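Local coordinates for glycine cleavage system H protein 1 (Mycobacterium marinum, PDB 3TZU), which probably shuttles the methylamine group of glycine from the P protein to the T protein of the glycine cleavage system on a covalently bound lipoyl cofactor, at residues G12-S15 with E21-D24; R14-D19 with D106-G111; T41-E46 with S128-Q133; G70-T75 with S79-P84. All blocks are in the same frame, centred on the assembly; numbering follows the deposited sequence.

Contact 1 (G12-S15 with E21-D24); sequences GDRS and EWID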
loop_
_atom_site.group_PDB
_atom_site.type_symbol
_atom_site.label_atom_id
_atom_site.label_comp_id
_atom_site.label_asym_id
_atom_site.label_seq_id
_atom_site.Cartn_x
_atom_site.Cartn_y
_atom_site.Cartn_z
ATOM N N GLY A 12 -12.410 -16.492 3.837
ATOM C CA GLY A 12 -11.951 -17.297 4.961
ATOM C C GLY A 12 -11.435 -18.672 4.582
ATOM O O GLY A 12 -11.185 -19.494 5.468
ATOM N N ASP A 13 -11.274 -18.938 3.283
ATOM C CA ASP A 13 -10.827 -20.258 2.800
ATOM C C ASP A 13 -9.300 -20.378 2.627
ATOM O O ASP A 13 -8.810 -21.425 2.206
ATOM C CB ASP A 13 -11.545 -20.622 1.482
ATOM C CG ASP A 13 -11.075 -19.779 0.281
ATOM O OD1 ASP A 13 -10.714 -18.580 0.439
ATOM O OD2 ASP A 13 -11.088 -20.341 -0.839
ATOM N N ARG A 14 -8.550 -19.330 2.957
ATOM C CA ARG A 14 -7.086 -19.358 2.829
ATOM C C ARG A 14 -6.381 -18.665 3.994
ATOM O O ARG A 14 -7.031 -18.281 4.968
ATOM C CB ARG A 14 -6.665 -18.752 1.508
ATOM C CG ARG A 14 -7.053 -17.304 1.312
ATOM C CD ARG A 14 -7.092 -16.966 -0.166
ATOM N NE ARG A 14 -8.230 -17.561 -0.876
ATOM C CZ ARG A 14 -8.370 -17.574 -2.204
ATOM N NH1 ARG A 14 -7.439 -17.044 -3.015
ATOM N NH2 ARG A 14 -9.450 -18.121 -2.732
ATOM N N SER A 15 -5.057 -18.556 3.923
ATOM C CA SER A 15 -4.275 -17.917 4.992
ATOM C C SER A 15 -3.631 -16.666 4.446
ATOM O O SER A 15 -3.501 -16.503 3.231
ATOM C CB SER A 15 -3.192 -18.861 5.557
ATOM O OG SER A 15 -3.750 -20.076 6.056
ATOM N N GLU A 21 -0.208 -10.610 1.530
ATOM C CA GLU A 21 -0.325 -11.731 0.643
ATOM C C GLU A 21 -1.243 -12.768 1.218
ATOM O O GLU A 21 -1.563 -12.732 2.396
ATOM C CB GLU A 21 1.049 -12.318 0.366
ATOM C CG GLU A 21 1.895 -11.302 -0.362
ATOM C CD GLU A 21 3.233 -11.789 -0.849
ATOM O OE1 GLU A 21 3.399 -12.961 -1.206
ATOM O OE2 GLU A 21 4.137 -10.934 -0.922
ATOM N N TRP A 22 -1.671 -13.681 0.360
ATOM C CA TRP A 22 -2.368 -14.882 0.777
ATOM C C TRP A 22 -1.664 -16.097 0.254
ATOM O O TRP A 22 -0.949 -16.014 -0.725
ATOM C CB TRP A 22 -3.846 -14.875 0.337
ATOM C CG TRP A 22 -4.074 -14.669 -1.133
ATOM C CD1 TRP A 22 -4.334 -13.455 -1.794
ATOM C CD2 TRP A 22 -4.051 -15.689 -2.203
ATOM N NE1 TRP A 22 -4.474 -13.655 -3.137
ATOM C CE2 TRP A 22 -4.316 -14.973 -3.455
ATOM C CE3 TRP A 22 -3.868 -17.062 -2.241
ATOM C CZ2 TRP A 22 -4.389 -15.627 -4.670
ATOM C CZ3 TRP A 22 -3.921 -17.710 -3.481
ATOM C CH2 TRP A 22 -4.186 -17.017 -4.662
ATOM N N ILE A 23 -1.873 -17.232 0.906
ATOM C CA ILE A 23 -1.397 -18.541 0.433
ATOM C C ILE A 23 -2.557 -19.512 0.679
ATOM O O ILE A 23 -3.223 -19.438 1.719
ATOM C CB ILE A 23 -0.098 -18.988 1.156
ATOM C CG1 ILE A 23 0.388 -20.332 0.620
ATOM C CG2 ILE A 23 -0.292 -19.062 2.660
ATOM C CD1 ILE A 23 1.868 -20.620 0.848
ATOM N N ASP A 24 -2.818 -20.388 -0.293
ATOM C CA ASP A 24 -3.950 -21.312 -0.221
ATOM C C ASP A 24 -3.652 -22.524 0.628
ATOM O O ASP A 24 -3.641 -23.619 0.136
ATOM C CB ASP A 24 -4.382 -21.788 -1.635
ATOM C CG ASP A 24 -5.299 -20.806 -2.314
ATOM O OD1 ASP A 24 -5.969 -20.034 -1.578
ATOM O OD2 ASP A 24 -5.362 -20.784 -3.553
HETATM O O HOH W 1 -6.934 -22.369 0.125
#
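S15 and I23 face each other as an antiparallel hydrogen-bonded pair, S15 N giving to I23 O at 3.0 Å and I23 N returning to S15 O at 2.9 Å. The CA of W22 adds a CA-H...O contact to the same S15 carbonyl. Beside this pair R14 lays its side chain across the indole of W22. Its CG sits between the backbone N and the carbonyl carbon (chi1 61°), and the bend further along the chain brings the guanidinium over the six-membered ring. R14 CZ stands 4.6 Å from the centroid of the W22 six-membered ring, 11° off the normal, which makes this a cation-pi contact; with the two planes 70° apart, the group stands steeply on the ring and lowers NH1 toward it rather than lying flat. That nitrogen is also hydrogen-bonded to Y108 O. The short strands 15-16 and 21-23 form a hairpin at one edge of the five-stranded antiparallel sheet, where S15 CB meets I23 CG2 on the face covered by L124. Two aspartates share the charge of R14. D13 OD1 lies in the guanidinium plane, 3.0 Å from R14 NE, in a salt bridge with a well-directed N-H. D24 OD1 instead hangs over a guanidinium face, 3.4 Å from R14 NE, and can attract only through charge. One water donates to D13 O and, weakly, to D24 OD1, tying the two sides of this network together.

Contact 2 (R14-D19 with D106-G111); sequences RSYTAD and DPYGAG. With EDO (1,2-ethanediol), chain G.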
loop_
_atom_site.group_PDB
_atom_site.type_symbol
_atom_site.label_atom_id
_atom_site.label_comp_id
_atom_site.label_asym_id
_atom_site.label_seq_id
_atom_site.Cartn_x
_atom_site.Cartn_y
_atom_site.Cartn_z
ATOM N N ARG A 14 -8.550 -19.330 2.957
ATOM C CA ARG A 14 -7.086 -19.358 2.829
ATOM C C ARG A 14 -6.381 -18.665 3.994
ATOM O O ARG A 14 -7.031 -18.281 4.968
ATOM C CB ARG A 14 -6.665 -18.752 1.508
ATOM C CG ARG A 14 -7.053 -17.304 1.312
ATOM C CD ARG A 14 -7.092 -16.966 -0.166
ATOM N NE ARG A 14 -8.230 -17.561 -0.876
ATOM C CZ ARG A 14 -8.370 -17.574 -2.204
ATOM N NH1 ARG A 14 -7.439 -17.044 -3.015
ATOM N NH2 ARG A 14 -9.450 -18.121 -2.732
ATOM N N SER A 15 -5.057 -18.556 3.923
ATOM C CA SER A 15 -4.275 -17.917 4.992
ATOM C C SER A 15 -3.631 -16.666 4.446
ATOM O O SER A 15 -3.501 -16.503 3.231
ATOM C CB SER A 15 -3.192 -18.861 5.557
ATOM O OG SER A 15 -3.750 -20.076 6.056
ATOM N N TYR A 16 -3.202 -15.791 5.350
ATOM C CA TYR A 16 -2.714 -14.461 4.975
ATOM C C TYR A 16 -1.446 -14.103 5.703
ATOM O O TYR A 16 -1.125 -14.698 6.732
ATOM C CB TYR A 16 -3.782 -13.416 5.316
ATOM C CG TYR A 16 -5.050 -13.611 4.528
ATOM C CD1 TYR A 16 -6.030 -14.457 4.961
ATOM C CD2 TYR A 16 -5.240 -12.957 3.335
ATOM C CE1 TYR A 16 -7.182 -14.662 4.219
ATOM C CE2 TYR A 16 -6.394 -13.114 2.605
ATOM C CZ TYR A 16 -7.362 -13.982 3.048
ATOM O OH TYR A 16 -8.509 -14.140 2.314
ATOM N N THR A 17 -0.735 -13.105 5.167
ATOM C CA THR A 17 0.413 -12.545 5.865
ATOM C C THR A 17 0.222 -11.078 6.213
ATOM O O THR A 17 -0.572 -10.392 5.599
ATOM C CB THR A 17 1.702 -12.743 5.065
ATOM O OG1 THR A 17 1.701 -11.898 3.909
ATOM C CG2 THR A 17 1.823 -14.204 4.646
ATOM N N ALA A 18 0.972 -10.615 7.207
ATOM C CA ALA A 18 1.029 -9.200 7.558
ATOM C C ALA A 18 1.503 -8.325 6.384
ATOM O O ALA A 18 1.184 -7.134 6.319
ATOM C CB ALA A 18 1.932 -9.001 8.788
ATOM N N ASP A 19 2.240 -8.914 5.447
ATOM C CA ASP A 19 2.696 -8.194 4.246
ATOM C C ASP A 19 1.698 -8.194 3.062
ATOM O O ASP A 19 2.077 -7.865 1.933
ATOM C CB ASP A 19 4.063 -8.725 3.824
ATOM C CG ASP A 19 5.140 -8.446 4.884
ATOM O OD1 ASP A 19 5.024 -7.478 5.661
ATOM O OD2 ASP A 19 6.115 -9.194 4.954
ATOM N N ASP A 106 -9.498 -9.491 -9.699
ATOM C CA ASP A 106 -9.790 -10.800 -9.129
ATOM C C ASP A 106 -8.554 -11.347 -8.421
ATOM O O ASP A 106 -7.986 -12.365 -8.845
ATOM C CB ASP A 106 -10.240 -11.750 -10.238
ATOM C CG ASP A 106 -10.761 -13.062 -9.706
ATOM O OD1 ASP A 106 -11.062 -13.131 -8.499
ATOM O OD2 ASP A 106 -10.866 -14.028 -10.506
ATOM N N PRO A 107 -8.139 -10.666 -7.342
ATOM C CA PRO A 107 -6.891 -10.962 -6.668
ATOM C C PRO A 107 -6.835 -12.322 -6.014
ATOM O O PRO A 107 -5.741 -12.876 -5.853
ATOM C CB PRO A 107 -6.794 -9.858 -5.591
ATOM C CG PRO A 107 -8.191 -9.330 -5.431
ATOM C CD PRO A 107 -8.777 -9.448 -6.803
ATOM N N TYR A 108 -7.992 -12.845 -5.611
ATOM C CA TYR A 108 -8.061 -14.156 -5.006
ATOM C C TYR A 108 -8.265 -15.266 -6.045
ATOM O O TYR A 108 -8.093 -16.434 -5.715
ATOM C CB TYR A 108 -9.173 -14.177 -3.947
ATOM C CG TYR A 108 -8.968 -13.139 -2.867
ATOM C CD1 TYR A 108 -7.811 -13.134 -2.103
ATOM C CD2 TYR A 108 -9.884 -12.137 -2.648
ATOM C CE1 TYR A 108 -7.576 -12.175 -1.137
ATOM C CE2 TYR A 108 -9.661 -11.171 -1.677
ATOM C CZ TYR A 108 -8.500 -11.206 -0.926
ATOM O OH TYR A 108 -8.263 -10.268 0.040
ATOM N N GLY A 109 -8.610 -14.914 -7.293
ATOM C CA GLY A 109 -8.938 -15.916 -8.341
ATOM C C GLY A 109 -7.959 -15.914 -9.508
ATOM O O GLY A 109 -6.833 -16.375 -9.383
ATOM N N ALA A 110 -8.370 -15.355 -10.644
ATOM C CA ALA A 110 -7.515 -15.330 -11.836
ATOM C C ALA A 110 -6.225 -14.521 -11.649
ATOM O O ALA A 110 -5.288 -14.669 -12.416
ATOM C CB ALA A 110 -8.307 -14.820 -13.037
ATOM N N GLY A 111 -6.185 -13.651 -10.643
ATOM C CA GLY A 111 -5.003 -12.860 -10.342
ATOM C C GLY A 111 -3.949 -13.488 -9.431
ATOM O O GLY A 111 -3.022 -12.805 -9.007
HETATM C C1 EDO G . 2.436 -7.191 -1.173
HETATM O O1 EDO G . 2.542 -6.318 -2.315
HETATM C C2 EDO G . 3.626 -8.140 -1.171
HETATM O O2 EDO G . 4.186 -8.394 0.140
#
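R14 and Y108 meet through R14 NH1, which gives a hydrogen bond of 2.8 Å to Y108 O. The donor arrives in the carbonyl plane on a lone pair, with a C=O...N angle of 119°, and the oxygen lies close to the guanidinium plane as well, so the bond is well formed at both ends. Y108 then turns back over the arginine: Y108 CB rests on a guanidinium face, 3.5 Å from R14 NH1, while its ring plane is steeply inclined to the group, at 74°. The acceptor carbonyl belongs to a type I turn, D106 to G109, that follows helix 101-105. D106 O takes both G109 N and G111 N, from opposite faces of its plane, and D106 OD2 accepts A110 N at 2.8 Å; this loop, held from within, packs against the outermost strand, 15-16, of the five-stranded sheet. Y108 CG lies anti to its own carbonyl carbon, beside the backbone N (chi1 -58°), which carries the ring toward Y16 and leaves the carbonyl to R14. Y108 CE1 comes to the rim of the Y16 ring, 4.0 Å from Y16 CE2 and near the Y16 plane, the two side chains crossing at about a right angle. Both phenol oxygens are hydrogen-bonded beyond the contact, Y16 OH with P11 O and Y108 OH with S42 OG.

Contact 3 (T41-E46 with S128-Q133); sequences TSVAVE and SEYAGQ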
loop_
_atom_site.group_PDB
_atom_site.type_symbol
_atom_site.label_atom_id
_atom_site.label_comp_id
_atom_site.label_asym_id
_atom_site.label_seq_id
_atom_site.Cartn_x
_atom_site.Cartn_y
_atom_site.Cartn_z
ATOM N N THR A 41 -3.550 -9.520 -1.559
ATOM C CA THR A 41 -4.903 -9.312 -1.063
ATOM C C THR A 41 -5.590 -8.124 -1.748
ATOM O O THR A 41 -4.975 -7.361 -2.517
ATOM C CB THR A 41 -4.892 -9.059 0.447
ATOM O OG1 THR A 41 -4.255 -7.794 0.689
ATOM C CG2 THR A 41 -4.132 -10.228 1.199
ATOM N N SER A 42 -6.888 -8.008 -1.493
ATOM C CA SER A 42 -7.667 -6.921 -1.986
ATOM C C SER A 42 -7.189 -5.630 -1.362
ATOM O O SER A 42 -7.281 -4.588 -1.978
ATOM C CB SER A 42 -9.149 -7.132 -1.657
ATOM O OG SER A 42 -9.292 -7.582 -0.320
ATOM N N VAL A 43 -6.693 -5.696 -0.142
ATOM C CA VAL A 43 -6.178 -4.532 0.534
ATOM C C VAL A 43 -4.916 -4.089 -0.170
ATOM O O VAL A 43 -4.683 -2.910 -0.323
ATOM C CB VAL A 43 -5.884 -4.833 2.021
ATOM C CG1 VAL A 43 -5.209 -3.624 2.689
ATOM C CG2 VAL A 43 -7.178 -5.235 2.748
ATOM N N ALA A 44 -4.109 -5.022 -0.659
ATOM C CA ALA A 44 -2.879 -4.593 -1.340
ATOM C C ALA A 44 -3.241 -3.885 -2.654
ATOM O O ALA A 44 -2.685 -2.836 -2.991
ATOM C CB ALA A 44 -1.937 -5.726 -1.551
ATOM N N VAL A 45 -4.221 -4.436 -3.359
ATOM C CA VAL A 45 -4.688 -3.869 -4.593
ATOM C C VAL A 45 -5.089 -2.406 -4.347
ATOM O O VAL A 45 -4.644 -1.517 -5.060
ATOM C CB VAL A 45 -5.874 -4.696 -5.153
ATOM C CG1 VAL A 45 -6.585 -3.945 -6.271
ATOM C CG2 VAL A 45 -5.360 -6.073 -5.612
ATOM N N GLU A 46 -5.902 -2.158 -3.321
ATOM C CA GLU A 46 -6.363 -0.779 -3.074
ATOM C C GLU A 46 -5.231 0.116 -2.586
ATOM O O GLU A 46 -5.188 1.296 -2.936
ATOM C CB GLU A 46 -7.576 -0.735 -2.150
ATOM C CG GLU A 46 -8.861 -0.370 -2.889
ATOM C CD GLU A 46 -9.016 1.128 -3.126
ATOM O OE1 GLU A 46 -9.858 1.498 -3.968
ATOM O OE2 GLU A 46 -8.323 1.943 -2.467
ATOM N N SER A 128 -9.811 -13.531 9.712
ATOM C CA SER A 128 -10.294 -12.679 10.781
ATOM C C SER A 128 -9.148 -11.841 11.368
ATOM O O SER A 128 -9.284 -10.614 11.529
ATOM C CB SER A 128 -10.974 -13.484 11.881
ATOM O OG SER A 128 -11.347 -12.562 12.881
ATOM N N GLU A 129 -8.013 -12.485 11.646
ATOM C CA GLU A 129 -6.884 -11.762 12.225
ATOM C C GLU A 129 -6.377 -10.682 11.284
ATOM O O GLU A 129 -6.087 -9.554 11.721
ATOM C CB GLU A 129 -5.759 -12.703 12.604
ATOM C CG GLU A 129 -6.166 -13.671 13.705
ATOM C CD GLU A 129 -5.246 -14.877 13.841
ATOM O OE1 GLU A 129 -4.581 -15.306 12.871
ATOM O OE2 GLU A 129 -5.202 -15.434 14.941
ATOM N N TYR A 130 -6.320 -11.009 9.996
ATOM C CA TYR A 130 -5.815 -10.093 8.980
ATOM C C TYR A 130 -6.756 -8.910 8.772
ATOM O O TYR A 130 -6.306 -7.761 8.680
ATOM C CB TYR A 130 -5.607 -10.850 7.665
ATOM C CG TYR A 130 -5.194 -9.976 6.513
ATOM C CD1 TYR A 130 -3.880 -9.550 6.378
ATOM C CD2 TYR A 130 -6.110 -9.596 5.542
ATOM C CE1 TYR A 130 -3.499 -8.741 5.322
ATOM C CE2 TYR A 130 -5.740 -8.785 4.475
ATOM C CZ TYR A 130 -4.432 -8.355 4.374
ATOM O OH TYR A 130 -4.032 -7.574 3.322
ATOM N N ALA A 131 -8.058 -9.193 8.702
ATOM C CA ALA A 131 -9.082 -8.154 8.631
ATOM C C ALA A 131 -8.945 -7.196 9.802
ATOM O O ALA A 131 -9.019 -5.981 9.597
ATOM C CB ALA A 131 -10.482 -8.742 8.578
ATOM N N GLY A 132 -8.731 -7.744 11.004
ATOM C CA GLY A 132 -8.499 -6.966 12.235
ATOM C C GLY A 132 -7.259 -6.084 12.218
ATOM O O GLY A 132 -7.297 -4.939 12.666
ATOM N N GLN A 133 -6.159 -6.587 11.669
ATOM C CA GLN A 133 -4.975 -5.760 11.483
ATOM C C GLN A 133 -5.212 -4.597 10.514
ATOM O O GLN A 133 -4.408 -3.675 10.487
ATOM C CB GLN A 133 -3.801 -6.577 10.926
ATOM C CG GLN A 133 -3.181 -7.547 11.919
ATOM C CD GLN A 133 -1.796 -8.041 11.488
ATOM O OE1 GLN A 133 -1.283 -7.662 10.423
ATOM N NE2 GLN A 133 -1.185 -8.893 12.321
#
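A buried hydroxyl pair, T41 with Y130, joins the start of helix 42-48 to the C-terminal helix 127-133. The backbones stay well apart, the CA atoms of V43 and A131 being 9.3 Å from each other; the long side chain of Y130 spans the gap, and T41 and V43 come to meet it from the opposite direction. With its CG anti to the backbone N (chi1 175°), the ring projects from its helix and carries Y130 OH to within 2.7 Å of T41 OG1, a hydrogen bond in which either oxygen could be the donor. T41 is the N-cap of helix 42-48: the same T41 OG1 accepts A44 N at 3.1 Å, a capping bond bent to 147°. The capping oxygen therefore has two partners, one in its own helix and one in the other. The methyl of T41 adds an apolar touch, T41 CG2 lying 3.7 Å from Y130 CZ. V43 comes from the first turn of the helix to meet the phenol end too, V43 CB standing 3.6 Å from Y130 OH and V43 CG2 reaching Y130 CE2 at 4.2 Å. Beyond the two helices, Y130 OH is also hydrogen-bonded with H20 ND1, which gives this buried oxygen a second partner, and the ring meets that of Y16 at nearly parallel planes. Farther along helix 42-48, E46 O accepts from H20 NE2 of the second subunit.

Contact 4 (G70-T75 with S79-P84); sequences GEVEST and SDLIAP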
loop_
_atom_site.group_PDB
_atom_site.type_symbol
_atom_site.label_atom_id
_atom_site.label_comp_id
_atom_site.label_asym_id
_atom_site.label_seq_id
_atom_site.Cartn_x
_atom_site.Cartn_y
_atom_site.Cartn_z
ATOM N N GLY A 70 10.122 -11.138 -5.501
ATOM C CA GLY A 70 9.622 -10.481 -6.715
ATOM C C GLY A 70 9.028 -9.126 -6.397
ATOM O O GLY A 70 9.325 -8.559 -5.340
ATOM N N GLU A 71 8.205 -8.596 -7.313
ATOM C CA GLU A 71 7.532 -7.308 -7.099
ATOM C C GLU A 71 6.211 -7.100 -7.860
ATOM O O GLU A 71 5.975 -7.682 -8.912
ATOM C CB GLU A 71 8.489 -6.108 -7.354
ATOM C CG GLU A 71 8.945 -5.906 -8.769
ATOM C CD GLU A 71 9.649 -4.561 -9.019
ATOM O OE1 GLU A 71 10.764 -4.380 -8.445
ATOM O OE2 GLU A 71 9.119 -3.708 -9.828
ATOM N N VAL A 72 5.351 -6.278 -7.269
ATOM C CA VAL A 72 4.196 -5.723 -7.938
ATOM C C VAL A 72 4.360 -4.233 -7.968
ATOM O O VAL A 72 4.834 -3.633 -7.020
ATOM C CB VAL A 72 2.879 -6.131 -7.249
ATOM C CG1 VAL A 72 2.668 -7.638 -7.434
ATOM C CG2 VAL A 72 2.920 -5.777 -5.765
ATOM N N GLU A 73 3.939 -3.612 -9.052
ATOM C CA GLU A 73 4.200 -2.210 -9.235
ATOM C C GLU A 73 3.056 -1.480 -9.919
ATOM O O GLU A 73 2.516 -1.973 -10.877
ATOM C CB GLU A 73 5.502 -2.037 -10.006
ATOM C CG GLU A 73 5.809 -0.618 -10.416
ATOM C CD GLU A 73 7.147 -0.495 -11.139
ATOM O OE1 GLU A 73 7.743 -1.542 -11.458
ATOM O OE2 GLU A 73 7.580 0.662 -11.389
ATOM N N SER A 74 2.715 -0.297 -9.400
ATOM C CA SER A 74 1.695 0.573 -9.954
ATOM C C SER A 74 2.385 1.778 -10.487
ATOM O O SER A 74 3.597 1.891 -10.366
ATOM C CB SER A 74 0.677 1.015 -8.885
ATOM O OG SER A 74 1.289 1.741 -7.818
ATOM N N THR A 75 1.614 2.696 -11.071
ATOM C CA THR A 75 2.180 3.955 -11.513
ATOM C C THR A 75 2.802 4.749 -10.356
ATOM O O THR A 75 3.607 5.599 -10.601
ATOM C CB THR A 75 1.136 4.838 -12.233
ATOM O OG1 THR A 75 -0.011 4.985 -11.392
ATOM C CG2 THR A 75 0.706 4.201 -13.555
ATOM N N SER A 79 6.505 -2.427 -4.812
ATOM C CA SER A 79 6.388 -3.174 -3.583
ATOM C C SER A 79 6.889 -4.606 -3.725
ATOM O O SER A 79 6.493 -5.344 -4.638
ATOM C CB SER A 79 4.942 -3.184 -3.155
ATOM O OG SER A 79 4.860 -3.571 -1.799
ATOM N N ASP A 80 7.759 -4.995 -2.803
ATOM C CA ASP A 80 8.331 -6.343 -2.799
ATOM C C ASP A 80 7.338 -7.426 -2.396
ATOM O O ASP A 80 6.589 -7.264 -1.445
ATOM C CB ASP A 80 9.539 -6.413 -1.892
ATOM C CG ASP A 80 10.712 -5.668 -2.443
ATOM O OD1 ASP A 80 10.699 -5.324 -3.637
ATOM O OD2 ASP A 80 11.653 -5.396 -1.668
ATOM N N LEU A 81 7.344 -8.520 -3.156
ATOM C CA LEU A 81 6.634 -9.703 -2.787
ATOM C C LEU A 81 7.498 -10.387 -1.714
ATOM O O LEU A 81 8.697 -10.475 -1.858
ATOM C CB LEU A 81 6.371 -10.559 -4.036
ATOM C CG LEU A 81 5.375 -9.893 -5.017
ATOM C CD1 LEU A 81 5.171 -10.699 -6.305
ATOM C CD2 LEU A 81 4.025 -9.640 -4.337
ATOM N N ILE A 82 6.898 -10.767 -0.602
ATOM C CA ILE A 82 7.594 -11.406 0.512
ATOM C C ILE A 82 6.953 -12.793 0.615
ATOM O O ILE A 82 5.766 -12.899 0.863
ATOM C CB ILE A 82 7.394 -10.640 1.843
ATOM C CG1 ILE A 82 7.769 -9.166 1.689
ATOM C CG2 ILE A 82 8.227 -11.258 2.951
ATOM C CD1 ILE A 82 9.231 -8.932 1.378
ATOM N N ALA A 83 7.752 -13.826 0.375
ATOM C CA ALA A 83 7.308 -15.219 0.338
ATOM C C ALA A 83 6.618 -15.629 1.642
ATOM O O ALA A 83 7.215 -15.541 2.703
ATOM C CB ALA A 83 8.514 -16.128 0.085
ATOM N N PRO A 84 5.352 -16.048 1.573
ATOM C CA PRO A 84 4.708 -16.558 2.778
ATOM C C PRO A 84 5.252 -17.933 3.212
ATOM O O PRO A 84 5.049 -18.339 4.362
ATOM C CB PRO A 84 3.235 -16.698 2.358
ATOM C CG PRO A 84 3.081 -15.804 1.197
ATOM C CD PRO A 84 4.386 -15.870 0.482
#
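The flat peptide carbonyl of G70 receives L81 N from above its plane, the donor standing 58° out of it, in a bond of 2.9 Å between L81 N and G70 O. The carbonyls of V72 and S79 are met differently. Each takes the other residue's N-H almost end-on, V72 N to S79 O and S79 N to V72 O both at 3.0 Å, so these two residues form an antiparallel hydrogen-bonded pair. S79 O also receives a CA-H...O contact from E71 CA at 3.3 Å. Between these bonds E71 and D80 make a non-hydrogen-bonded pair, and their side chains leave from the same face of the sheet. Their carboxylates stay apart, E71 OE1 being 4.9 Å from D80 OD1. V72, S79 and L81 occupy the other face. There L81 CG is anti to its carbonyl carbon (chi1 -68°), with CD2 turned to V72: V72 CG1 touches L81 CD2 at 3.9 Å, the two side chains crossing at about a right angle. L81 CD1 lies against the backbone of the opposing strand, 3.8 Å from E71 N. S79 OG is hydrogen-bonded with T77 OG1 of the second subunit, and S79 also pairs with a strand of that chain, which carries the sheet across the interface. Strands 68-74 and 77-82 make the beta hairpin of the lipoyl domain, whose turn presents K76, the predicted lipoyl attachment lysine, unmodified here.

Contacts 1 and 3 are buried, contacts 2 and 4 only partly. Contacts 1 and 2 share R14 and S15 and lie closest together, their centres about 6 Å apart: the first builds the sheet edge, the second brings the 106-111 loop against it, with W22 packing on Y108 between them. Contact 3 joins two helices through hydroxyls rather than through charge or strand pairing; Y108 OH reaches S42 OG to couple it to contact 2. Contact 4, the hairpin bearing the predicted lipoyl lysine, relies on backbone bonds. It lies across the chain's centre from contact 1, linked by E21 OE2 to I82 N at 2.8 Å. Contacts 3 and 4 do not touch, but both meet the second subunit.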